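Local coordinates for protein halogenase (Chondromyces crocatus, PDB 3E1T) that binds flavin-adenine dinucleotide and, as an FAD-dependent halogenase, probably installs the chlorine of the myxobacterial natural product chondrochloren, at residues 23-28 and 60-65; 27-32 and 498-503; 357-362 and 460-465; 365-370 and 379-384. One frame throughout, in Å; residues are numbered along the deposited sequence.

Contact 1 (23-28 and 60-65); sequences ASFVAM and AMLGLT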
# COMPACT_ATOMS: atom_id res chain seq x y z
N ALA A 23 15.14 4.58 7.31
CA ALA A 23 16.04 5.04 8.38
C ALA A 23 16.98 3.90 8.81
O ALA A 23 18.20 4.07 8.80
CB ALA A 23 15.24 5.57 9.56
N SER A 24 16.42 2.74 9.15
CA SER A 24 17.22 1.58 9.54
C SER A 24 18.30 1.22 8.53
O SER A 24 19.45 1.01 8.91
CB SER A 24 16.34 0.36 9.81
OG SER A 24 15.40 0.63 10.82
N PHE A 25 17.94 1.16 7.25
CA PHE A 25 18.85 0.70 6.19
C PHE A 25 20.04 1.64 5.92
O PHE A 25 21.09 1.20 5.44
CB PHE A 25 18.10 0.50 4.86
CG PHE A 25 17.34 -0.80 4.76
CD1 PHE A 25 17.77 -1.94 5.43
CD2 PHE A 25 16.21 -0.89 3.95
CE1 PHE A 25 17.08 -3.15 5.32
CE2 PHE A 25 15.51 -2.09 3.84
CZ PHE A 25 15.95 -3.22 4.52
N VAL A 26 19.86 2.93 6.17
CA VAL A 26 20.95 3.87 5.97
C VAL A 26 21.85 3.89 7.21
O VAL A 26 23.07 3.90 7.09
CB VAL A 26 20.45 5.30 5.59
CG1 VAL A 26 21.62 6.29 5.50
CG2 VAL A 26 19.68 5.28 4.26
N ALA A 27 21.24 3.87 8.40
CA ALA A 27 21.98 3.81 9.66
C ALA A 27 22.82 2.54 9.77
O ALA A 27 23.94 2.58 10.29
CB ALA A 27 21.04 3.94 10.83
N MET A 28 22.28 1.43 9.28
CA MET A 28 22.99 0.15 9.19
C MET A 28 24.29 0.23 8.39
O MET A 28 25.17 -0.62 8.54
CB MET A 28 22.09 -0.93 8.57
CG MET A 28 21.07 -1.54 9.53
SD MET A 28 19.93 -2.71 8.75
CE MET A 28 21.07 -3.77 7.85
N ALA A 60 13.71 -9.62 7.10
CA ALA A 60 14.90 -10.45 7.31
C ALA A 60 16.16 -9.59 7.20
O ALA A 60 17.07 -9.71 8.02
CB ALA A 60 14.93 -11.59 6.30
N MET A 61 16.19 -8.74 6.17
CA MET A 61 17.27 -7.79 5.96
C MET A 61 17.39 -6.80 7.13
O MET A 61 18.50 -6.37 7.47
CB MET A 61 17.05 -7.02 4.64
CG MET A 61 18.31 -6.36 4.09
SD MET A 61 19.11 -7.20 2.70
CE MET A 61 18.77 -8.94 2.98
N LEU A 62 16.26 -6.45 7.73
CA LEU A 62 16.23 -5.60 8.91
C LEU A 62 16.60 -6.36 10.20
O LEU A 62 16.83 -5.74 11.24
CB LEU A 62 14.86 -4.94 9.08
CG LEU A 62 14.38 -3.94 8.02
CD1 LEU A 62 12.87 -3.76 8.12
CD2 LEU A 62 15.10 -2.60 8.14
N GLY A 63 16.63 -7.69 10.11
CA GLY A 63 16.93 -8.55 11.26
C GLY A 63 15.79 -8.64 12.25
O GLY A 63 16.01 -8.57 13.47
N LEU A 64 14.57 -8.81 11.75
CA LEU A 64 13.40 -8.90 12.62
C LEU A 64 12.69 -10.25 12.57
O LEU A 64 11.66 -10.43 13.23
CB LEU A 64 12.41 -7.77 12.31
CG LEU A 64 12.74 -6.37 12.82
CD1 LEU A 64 11.66 -5.40 12.40
CD2 LEU A 64 12.90 -6.35 14.34
N THR A 65 13.24 -11.20 11.81
CA THR A 65 12.63 -12.53 11.66
C THR A 65 12.15 -13.10 12.99
O THR A 65 10.96 -13.40 13.16
CB THR A 65 13.61 -13.52 10.99
OG1 THR A 65 14.14 -12.95 9.79
CG2 THR A 65 12.90 -14.82 10.66
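M61 meets F25 through the first part of its side chain. Its CG, set anti to the backbone N (chi1 -160°), lies 3.7 Å from F25 CE1. The two side chains cross at about a right angle. Beyond CG the chain bends twice, and its end leads away from helix 17-27. The backbone of M61 also takes part: M28 CE rests 3.7 Å from M61 O, a plain van der Waals contact.

L62 follows and brings its CD2 methyl over one face of the F25 ring. This is a CH-pi contact, with L62 CD2 3.9 Å from the F25 ring centroid and displaced toward the rim. The nearest ring atom is F25 CE1, 3.5 Å from L62 CD2. L62 CD2 also touches S24 CB at 3.6 Å, so one methyl meets both the ring and the serine. The S24 hydroxyl is engaged elsewhere, with S20 O and S121 OG.

G63 is the first residue to leave helical backbone angles. Its positive phi and the bond from G63 N to A60 O, 2.9 Å, belong to a Schellman motif. The chain turns off here toward L64, which packs on helix 110-123.

The contact joins the first helix of the Rossmann-type FAD-binding domain to the end of helix 52-61. F25 also packs on L324 and A327 of helix 315-333, while A23 and A27 of helix 17-27 pack against strand 33-36.

Contact 2 (27-32 and 498-503); sequences AMRGHR and DGLAWA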
# COMPACT_ATOMS: atom_id res chain seq x y z
N ALA A 27 21.24 3.87 8.40
CA ALA A 27 21.98 3.81 9.66
C ALA A 27 22.82 2.54 9.77
O ALA A 27 23.94 2.58 10.29
CB ALA A 27 21.04 3.94 10.83
N MET A 28 22.28 1.43 9.28
CA MET A 28 22.99 0.15 9.19
C MET A 28 24.29 0.23 8.39
O MET A 28 25.17 -0.62 8.54
CB MET A 28 22.09 -0.93 8.57
CG MET A 28 21.07 -1.54 9.53
SD MET A 28 19.93 -2.71 8.75
CE MET A 28 21.07 -3.77 7.85
N ARG A 29 24.41 1.26 7.56
CA ARG A 29 25.60 1.48 6.74
C ARG A 29 26.54 2.46 7.46
O ARG A 29 27.64 2.76 6.97
CB ARG A 29 25.18 2.01 5.37
CG ARG A 29 26.02 1.58 4.14
CD ARG A 29 26.72 0.22 4.26
NE ARG A 29 26.60 -0.64 3.08
CZ ARG A 29 27.01 -0.36 1.84
NH1 ARG A 29 27.57 0.82 1.54
NH2 ARG A 29 26.84 -1.25 0.87
N GLY A 30 26.11 2.94 8.62
CA GLY A 30 26.93 3.80 9.46
C GLY A 30 26.83 5.27 9.12
O GLY A 30 27.84 5.96 9.04
N HIS A 31 25.60 5.75 8.92
CA HIS A 31 25.36 7.15 8.60
C HIS A 31 24.50 7.79 9.68
O HIS A 31 23.84 7.09 10.45
CB HIS A 31 24.69 7.28 7.23
CG HIS A 31 25.51 6.75 6.10
ND1 HIS A 31 25.13 5.67 5.34
CD2 HIS A 31 26.70 7.16 5.59
CE1 HIS A 31 26.04 5.44 4.41
NE2 HIS A 31 27.00 6.33 4.54
N ARG A 32 24.53 9.13 9.74
CA ARG A 32 23.75 9.88 10.73
C ARG A 32 22.33 10.11 10.20
O ARG A 32 22.14 10.86 9.24
CB ARG A 32 24.41 11.24 11.05
CG ARG A 32 25.93 11.19 11.24
CD ARG A 32 26.55 12.56 11.58
NE ARG A 32 26.38 13.61 10.56
CZ ARG A 32 26.95 13.64 9.35
NH1 ARG A 32 27.73 12.64 8.93
NH2 ARG A 32 26.73 14.67 8.54
N ASP A 498 26.00 -6.70 0.28
CA ASP A 498 25.26 -6.29 1.47
C ASP A 498 23.76 -6.14 1.19
O ASP A 498 22.93 -6.33 2.08
CB ASP A 498 25.81 -4.96 1.96
CG ASP A 498 25.54 -4.71 3.42
OD1 ASP A 498 25.01 -5.62 4.10
OD2 ASP A 498 25.87 -3.60 3.89
N GLY A 499 23.42 -5.79 -0.05
CA GLY A 499 22.04 -5.49 -0.44
C GLY A 499 21.57 -4.12 0.04
O GLY A 499 20.38 -3.79 -0.09
N LEU A 500 22.49 -3.33 0.58
CA LEU A 500 22.17 -2.04 1.18
C LEU A 500 22.53 -0.85 0.28
O LEU A 500 22.18 0.29 0.59
CB LEU A 500 22.86 -1.89 2.55
CG LEU A 500 22.37 -2.72 3.74
CD1 LEU A 500 23.09 -2.30 5.02
CD2 LEU A 500 20.87 -2.64 3.94
N ALA A 501 23.23 -1.13 -0.82
CA ALA A 501 23.62 -0.12 -1.80
C ALA A 501 23.66 -0.73 -3.20
O ALA A 501 23.38 -1.92 -3.37
CB ALA A 501 24.97 0.48 -1.43
N TRP A 502 24.01 0.08 -4.20
CA TRP A 502 24.13 -0.39 -5.59
C TRP A 502 25.57 -0.72 -5.97
O TRP A 502 26.50 -0.03 -5.54
CB TRP A 502 23.59 0.66 -6.57
CG TRP A 502 22.12 0.94 -6.43
CD1 TRP A 502 21.54 2.11 -6.05
CD2 TRP A 502 21.03 0.03 -6.70
NE1 TRP A 502 20.17 2.00 -6.05
CE2 TRP A 502 19.83 0.73 -6.45
CE3 TRP A 502 20.96 -1.31 -7.12
CZ2 TRP A 502 18.57 0.14 -6.60
CZ3 TRP A 502 19.70 -1.90 -7.28
CH2 TRP A 502 18.52 -1.17 -7.02
N ALA A 503 25.75 -1.76 -6.79
CA ALA A 503 27.08 -2.23 -7.19
C ALA A 503 27.64 -1.48 -8.39
O ALA A 503 28.78 -0.99 -8.36
CB ALA A 503 27.07 -3.73 -7.45
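R29 reaches across to D498, L500 and A501. It starts from a type I turn, A27 to G30, that follows helix 17-27. CB points toward the other segment, and the chain bends at chi2 and chi3. R29 CD passes 3.9 Å from D498 OD2. NE, the next atom, makes the one salt bridge of the contact. The N-H of R29 NE is directed at D498 OD2 over 3.2 Å, with an angle of 160° at the hydrogen. The carboxylate accepts with its anti lone pair, and the two charged planes are only 2° apart. R29 NE also lies 4.0 Å from L500 CB. R29 CZ approaches A501 CB at 3.9 Å. NH2, at the tip, is closer to that methyl, with R29 NH2 to A501 CB at 3.4 Å.

Beside the arginine, M28 CE touches L500 CD1 at 3.8 Å, and these two side chains cross at about a right angle. L500 and A501 are buried, and N331 of helix 315-333 bonds to L500 O and touches both R29 and A501. The contact thus ties the C-terminal end of the modelled chain to the turn before strand 33-36. An alanine in place of R29 would probably leave the D498 carboxylate without its charged mate and uncover the A501 methyl.

The ion pair rests on a single N-H that lies in the guanidinium plane. The same guanidinium lies against L500 CB and A501 CB. The contact therefore combines an ion pair near the surface with packing on two buried residues.

Contact 3 (357-362 and 460-465); sequences NFYQFL and NFMQGF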
# COMPACT_ATOMS: atom_id res chain seq x y z
N ASN A 357 2.89 -2.55 -12.08
CA ASN A 357 2.52 -3.97 -12.07
C ASN A 357 1.25 -4.23 -11.27
O ASN A 357 0.36 -4.95 -11.73
CB ASN A 357 3.67 -4.81 -11.53
CG ASN A 357 4.77 -5.05 -12.57
OD1 ASN A 357 4.64 -4.66 -13.71
ND2 ASN A 357 5.86 -5.69 -12.16
N PHE A 358 1.17 -3.67 -10.08
CA PHE A 358 -0.03 -3.80 -9.26
C PHE A 358 -1.22 -3.04 -9.83
O PHE A 358 -2.35 -3.55 -9.82
CB PHE A 358 0.24 -3.38 -7.81
CG PHE A 358 0.80 -4.48 -6.96
CD1 PHE A 358 -0.05 -5.43 -6.37
CD2 PHE A 358 2.17 -4.58 -6.75
CE1 PHE A 358 0.46 -6.45 -5.59
CE2 PHE A 358 2.69 -5.61 -5.96
CZ PHE A 358 1.83 -6.54 -5.36
N TYR A 359 -0.98 -1.81 -10.30
CA TYR A 359 -2.03 -1.00 -10.90
C TYR A 359 -2.71 -1.76 -12.04
O TYR A 359 -3.93 -1.90 -12.07
CB TYR A 359 -1.51 0.36 -11.41
CG TYR A 359 -2.63 1.36 -11.70
CD1 TYR A 359 -3.00 2.31 -10.75
CD2 TYR A 359 -3.35 1.32 -12.90
CE1 TYR A 359 -4.03 3.21 -10.99
CE2 TYR A 359 -4.39 2.23 -13.16
CZ TYR A 359 -4.72 3.17 -12.19
OH TYR A 359 -5.73 4.08 -12.40
N GLN A 360 -1.89 -2.23 -12.97
CA GLN A 360 -2.35 -2.93 -14.15
C GLN A 360 -3.13 -4.17 -13.79
O GLN A 360 -4.21 -4.41 -14.34
CB GLN A 360 -1.16 -3.31 -15.03
CG GLN A 360 -0.63 -2.14 -15.80
CD GLN A 360 -1.58 -1.74 -16.90
OE1 GLN A 360 -1.62 -2.40 -17.95
NE2 GLN A 360 -2.34 -0.68 -16.69
N PHE A 361 -2.60 -4.96 -12.87
CA PHE A 361 -3.25 -6.19 -12.48
C PHE A 361 -4.56 -5.95 -11.75
O PHE A 361 -5.51 -6.72 -11.92
CB PHE A 361 -2.32 -7.05 -11.63
CG PHE A 361 -2.97 -8.30 -11.12
CD1 PHE A 361 -3.29 -9.34 -11.99
CD2 PHE A 361 -3.28 -8.43 -9.78
CE1 PHE A 361 -3.91 -10.49 -11.53
CE2 PHE A 361 -3.90 -9.58 -9.31
CZ PHE A 361 -4.21 -10.62 -10.18
N LEU A 362 -4.62 -4.90 -10.92
CA LEU A 362 -5.83 -4.62 -10.15
C LEU A 362 -6.98 -4.11 -11.02
O LEU A 362 -8.13 -4.39 -10.71
CB LEU A 362 -5.58 -3.66 -8.99
CG LEU A 362 -4.68 -4.11 -7.81
CD1 LEU A 362 -4.97 -3.21 -6.62
CD2 LEU A 362 -4.83 -5.55 -7.41
N ASN A 460 -6.46 -0.89 -21.26
CA ASN A 460 -5.19 -0.66 -21.94
C ASN A 460 -4.04 -0.51 -20.93
O ASN A 460 -3.52 -1.52 -20.42
CB ASN A 460 -5.30 0.55 -22.89
CG ASN A 460 -4.06 0.75 -23.76
OD1 ASN A 460 -3.54 1.87 -23.89
ND2 ASN A 460 -3.57 -0.34 -24.37
N PHE A 461 -3.66 0.73 -20.62
CA PHE A 461 -2.48 1.00 -19.79
C PHE A 461 -2.71 2.16 -18.83
O PHE A 461 -3.04 3.26 -19.25
CB PHE A 461 -1.25 1.28 -20.66
CG PHE A 461 0.04 1.40 -19.87
CD1 PHE A 461 0.71 2.62 -19.81
CD2 PHE A 461 0.57 0.30 -19.21
CE1 PHE A 461 1.89 2.74 -19.09
CE2 PHE A 461 1.77 0.41 -18.48
CZ PHE A 461 2.42 1.63 -18.43
N MET A 462 -2.55 1.89 -17.54
CA MET A 462 -2.78 2.88 -16.48
C MET A 462 -4.17 3.53 -16.58
O MET A 462 -4.32 4.74 -16.35
CB MET A 462 -1.68 3.95 -16.48
CG MET A 462 -0.25 3.48 -16.16
SD MET A 462 -0.05 2.31 -14.79
CE MET A 462 -0.50 3.37 -13.40
N GLN A 463 -5.19 2.74 -16.90
CA GLN A 463 -6.55 3.26 -17.04
C GLN A 463 -6.97 4.10 -15.84
O GLN A 463 -6.89 3.65 -14.70
CB GLN A 463 -7.57 2.14 -17.25
CG GLN A 463 -8.95 2.64 -17.66
CD GLN A 463 -9.93 1.52 -17.91
OE1 GLN A 463 -9.65 0.61 -18.68
NE2 GLN A 463 -11.07 1.57 -17.24
N GLY A 464 -7.44 5.32 -16.12
CA GLY A 464 -7.90 6.23 -15.08
C GLY A 464 -6.94 7.37 -14.81
O GLY A 464 -7.23 8.25 -13.99
N PHE A 465 -5.79 7.36 -15.50
CA PHE A 465 -4.78 8.41 -15.35
C PHE A 465 -4.62 9.34 -16.55
O PHE A 465 -4.76 8.93 -17.71
CB PHE A 465 -3.40 7.81 -15.03
CG PHE A 465 -3.14 7.64 -13.57
CD1 PHE A 465 -3.06 8.74 -12.73
CD2 PHE A 465 -2.98 6.37 -13.04
CE1 PHE A 465 -2.83 8.58 -11.37
CE2 PHE A 465 -2.73 6.20 -11.68
CZ PHE A 465 -2.68 7.31 -10.84
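Y359 has the M462 CE methyl over one face of its ring. M462 CE is 3.7 Å from the Y359 ring centroid, 23° off the normal. This is a CH-pi contact, and with the sulfur obliquely placed, M462 SD 4.6 Å from the Y359 centroid, it makes a Met-aromatic pair. M462 begins a type II beta turn ending at F465, which lies against helix 340-368. The M462 chain bends at chi2 and chi3, which brings its end back to the helix although CB points away.

F465, at the other end of the turn, meets the tyrosine obliquely. The ring planes stand at 42°, and F465 CE2 approaches Y359 CE1 to 3.3 Å. Y355, one turn earlier on the helix, touches both M462 and F465. F187 meets the Y359 ring edge-to-face.

Q360 lies next to N460 and F461, at the start of the other segment. Its side chain crosses that of F461 at about a right angle.

The Y359 hydroxyl reaches the turn itself and also bonds to S184 OG. A phenylalanine in place of Y359 would probably keep the ring packing but leave the turn carbonyl and S184 without this shared partner. G464 carries no CB, and one placed there would press on the tyrosine hydroxyl. Y359 OH donates to Q463 O over 2.6 Å, tilted 33° from the carbonyl plane, while that oxygen lies in the plane of the ring, at its edge.

Contact 4 (365-370 and 379-384); sequences FYDMNQ and ARKIIN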
# COMPACT_ATOMS: atom_id res chain seq x y z
N PHE A 365 -8.27 -7.19 -12.44
CA PHE A 365 -8.93 -7.95 -11.38
C PHE A 365 -10.32 -7.39 -11.03
O PHE A 365 -11.27 -8.16 -10.85
CB PHE A 365 -8.06 -8.04 -10.11
CG PHE A 365 -8.54 -9.07 -9.13
CD1 PHE A 365 -8.41 -10.43 -9.41
CD2 PHE A 365 -9.13 -8.69 -7.94
CE1 PHE A 365 -8.85 -11.39 -8.51
CE2 PHE A 365 -9.56 -9.65 -7.03
CZ PHE A 365 -9.43 -11.00 -7.32
N TYR A 366 -10.42 -6.07 -10.91
CA TYR A 366 -11.73 -5.41 -10.77
C TYR A 366 -12.65 -5.73 -11.97
O TYR A 366 -13.84 -6.01 -11.78
CB TYR A 366 -11.55 -3.90 -10.65
CG TYR A 366 -11.46 -3.39 -9.23
CD1 TYR A 366 -10.29 -3.51 -8.50
CD2 TYR A 366 -12.56 -2.78 -8.62
CE1 TYR A 366 -10.21 -3.02 -7.17
CE2 TYR A 366 -12.48 -2.29 -7.33
CZ TYR A 366 -11.29 -2.40 -6.61
OH TYR A 366 -11.24 -1.93 -5.32
N ASP A 367 -12.09 -5.68 -13.18
CA ASP A 367 -12.80 -6.01 -14.43
C ASP A 367 -13.36 -7.43 -14.46
O ASP A 367 -14.40 -7.66 -15.05
CB ASP A 367 -11.88 -5.78 -15.65
CG ASP A 367 -12.57 -6.12 -16.99
OD1 ASP A 367 -13.13 -5.21 -17.65
OD2 ASP A 367 -12.54 -7.31 -17.39
N MET A 368 -12.70 -8.38 -13.80
CA MET A 368 -13.12 -9.77 -13.88
C MET A 368 -14.35 -10.11 -13.03
O MET A 368 -15.00 -11.13 -13.28
CB MET A 368 -11.97 -10.73 -13.56
CG MET A 368 -11.70 -10.92 -12.09
SD MET A 368 -11.70 -12.66 -11.59
CE MET A 368 -10.14 -13.20 -12.31
N ASN A 369 -14.68 -9.28 -12.04
CA ASN A 369 -15.92 -9.53 -11.29
C ASN A 369 -17.16 -9.32 -12.16
O ASN A 369 -17.37 -8.25 -12.75
CB ASN A 369 -16.00 -8.69 -10.02
CG ASN A 369 -17.09 -9.17 -9.08
OD1 ASN A 369 -17.05 -10.29 -8.60
ND2 ASN A 369 -18.06 -8.32 -8.82
N GLN A 370 -17.99 -10.36 -12.24
CA GLN A 370 -19.27 -10.33 -12.95
C GLN A 370 -20.38 -9.96 -11.98
O GLN A 370 -20.66 -10.70 -11.02
CB GLN A 370 -19.57 -11.71 -13.55
CG GLN A 370 -20.89 -11.81 -14.32
CD GLN A 370 -21.41 -13.23 -14.39
OE1 GLN A 370 -22.01 -13.74 -13.43
NE2 GLN A 370 -21.20 -13.88 -15.53
N ALA A 379 -19.09 0.15 -13.63
CA ALA A 379 -18.23 1.31 -13.85
C ALA A 379 -16.73 1.02 -13.64
O ALA A 379 -15.89 1.90 -13.85
CB ALA A 379 -18.67 2.46 -12.96
N ARG A 380 -16.41 -0.18 -13.18
CA ARG A 380 -15.02 -0.59 -12.98
C ARG A 380 -14.63 -1.73 -13.92
O ARG A 380 -14.27 -2.84 -13.50
CB ARG A 380 -14.75 -0.88 -11.51
CG ARG A 380 -14.72 0.41 -10.68
CD ARG A 380 -15.18 0.19 -9.25
NE ARG A 380 -15.23 1.45 -8.49
CZ ARG A 380 -16.22 2.33 -8.54
NH1 ARG A 380 -17.27 2.13 -9.32
NH2 ARG A 380 -16.17 3.43 -7.79
N LYS A 381 -14.69 -1.41 -15.21
CA LYS A 381 -14.38 -2.34 -16.29
C LYS A 381 -13.28 -1.79 -17.18
O LYS A 381 -13.13 -0.57 -17.29
CB LYS A 381 -15.65 -2.65 -17.11
CG LYS A 381 -16.72 -3.47 -16.35
CD LYS A 381 -16.24 -4.89 -15.97
CE LYS A 381 -17.00 -5.49 -14.77
NZ LYS A 381 -16.40 -5.15 -13.39
N ILE A 382 -12.52 -2.68 -17.80
CA ILE A 382 -11.47 -2.27 -18.73
C ILE A 382 -12.11 -1.57 -19.92
O ILE A 382 -13.10 -2.06 -20.48
CB ILE A 382 -10.60 -3.46 -19.17
CG1 ILE A 382 -9.59 -3.80 -18.05
CG2 ILE A 382 -9.89 -3.18 -20.50
CD1 ILE A 382 -8.87 -5.12 -18.23
N ILE A 383 -11.58 -0.41 -20.28
CA ILE A 383 -12.09 0.36 -21.40
C ILE A 383 -11.27 -0.00 -22.63
O ILE A 383 -10.11 0.39 -22.77
CB ILE A 383 -12.12 1.89 -21.10
CG1 ILE A 383 -13.31 2.19 -20.19
CG2 ILE A 383 -12.24 2.71 -22.39
CD1 ILE A 383 -13.24 3.52 -19.47
N ASN A 384 -11.91 -0.79 -23.50
CA ASN A 384 -11.26 -1.40 -24.65
C ASN A 384 -11.36 -0.59 -25.95
O ASN A 384 -10.46 0.20 -26.26
CB ASN A 384 -11.71 -2.87 -24.83
CG ASN A 384 -13.22 -3.08 -24.61
OD1 ASN A 384 -13.71 -4.21 -24.72
ND2 ASN A 384 -13.96 -2.00 -24.31
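D367 and K381 supply the polar side-chain groups of this contact, and each bonds to backbone. The D367 carboxylate accepts from I382 N, with D367 OD1 2.6 Å from that nitrogen and an angle of 166° at the hydrogen. OD1 is met on its anti side, 24° out of the carboxylate plane. CG of D367 stands anti to the backbone N (chi1 179°), which carries CG out toward the loop.

K381 folds back over the end of the helix. K381 NZ donates to Y366 O at 3.1 Å and, within its own segment, to R380 O at 3.1 Å. A longer, weak bond runs from K381 NZ to N369 O at 3.3 Å. W377 O also holds this ammonium, and the four partners named are all backbone carbonyl oxygens. D367 OD1 lies 5.4 Å from K381 NZ. The opposite charges are not in contact, but may still attract each other.

Of the four carbonyls, Y366 O belongs to the last turn of helix 340-368 and N369 O follows it. R380 O and W377 O come from the chain beyond. At Y366 O and N369 O the lysine meets the C-terminal end of the helix, where the helix dipole would probably favour a positive charge. The short helix 375-378 lies in the connection between the two segments.

Apolar contacts flank the polar group. R380 CD lies 4.0 Å from Y366 CD2, and the two side chains run side by side, pointing the same way. Their polar ends have other partners: Y366 OH bonds to D309 and W219, and R380 NH1 to F376 O. The I382 side chain crosses that of D367 at about a right angle, with I382 CG1 3.9 Å from D367 CB.

How the contacts relate
The four contacts form two pairs on different parts of the fold. Contacts 1 and 2 have centres about 10 Å apart and share A27 and M28. F25 of contact 1 also packs on L500 of contact 2. Contacts 3 and 4, with centres about 11 Å apart, both use helix 340-368. Q463 of contact 3 bridges them, bonding to I383 N and K381 O of contact 4. Centres of contacts 1 and 3 are about 32 Å apart. Along the chain, contact 1 closes first. Contact 2 spans nearly the whole chain and encloses contacts 3 and 4. The C-terminal end thus returns to the Rossmann-type FAD-binding part.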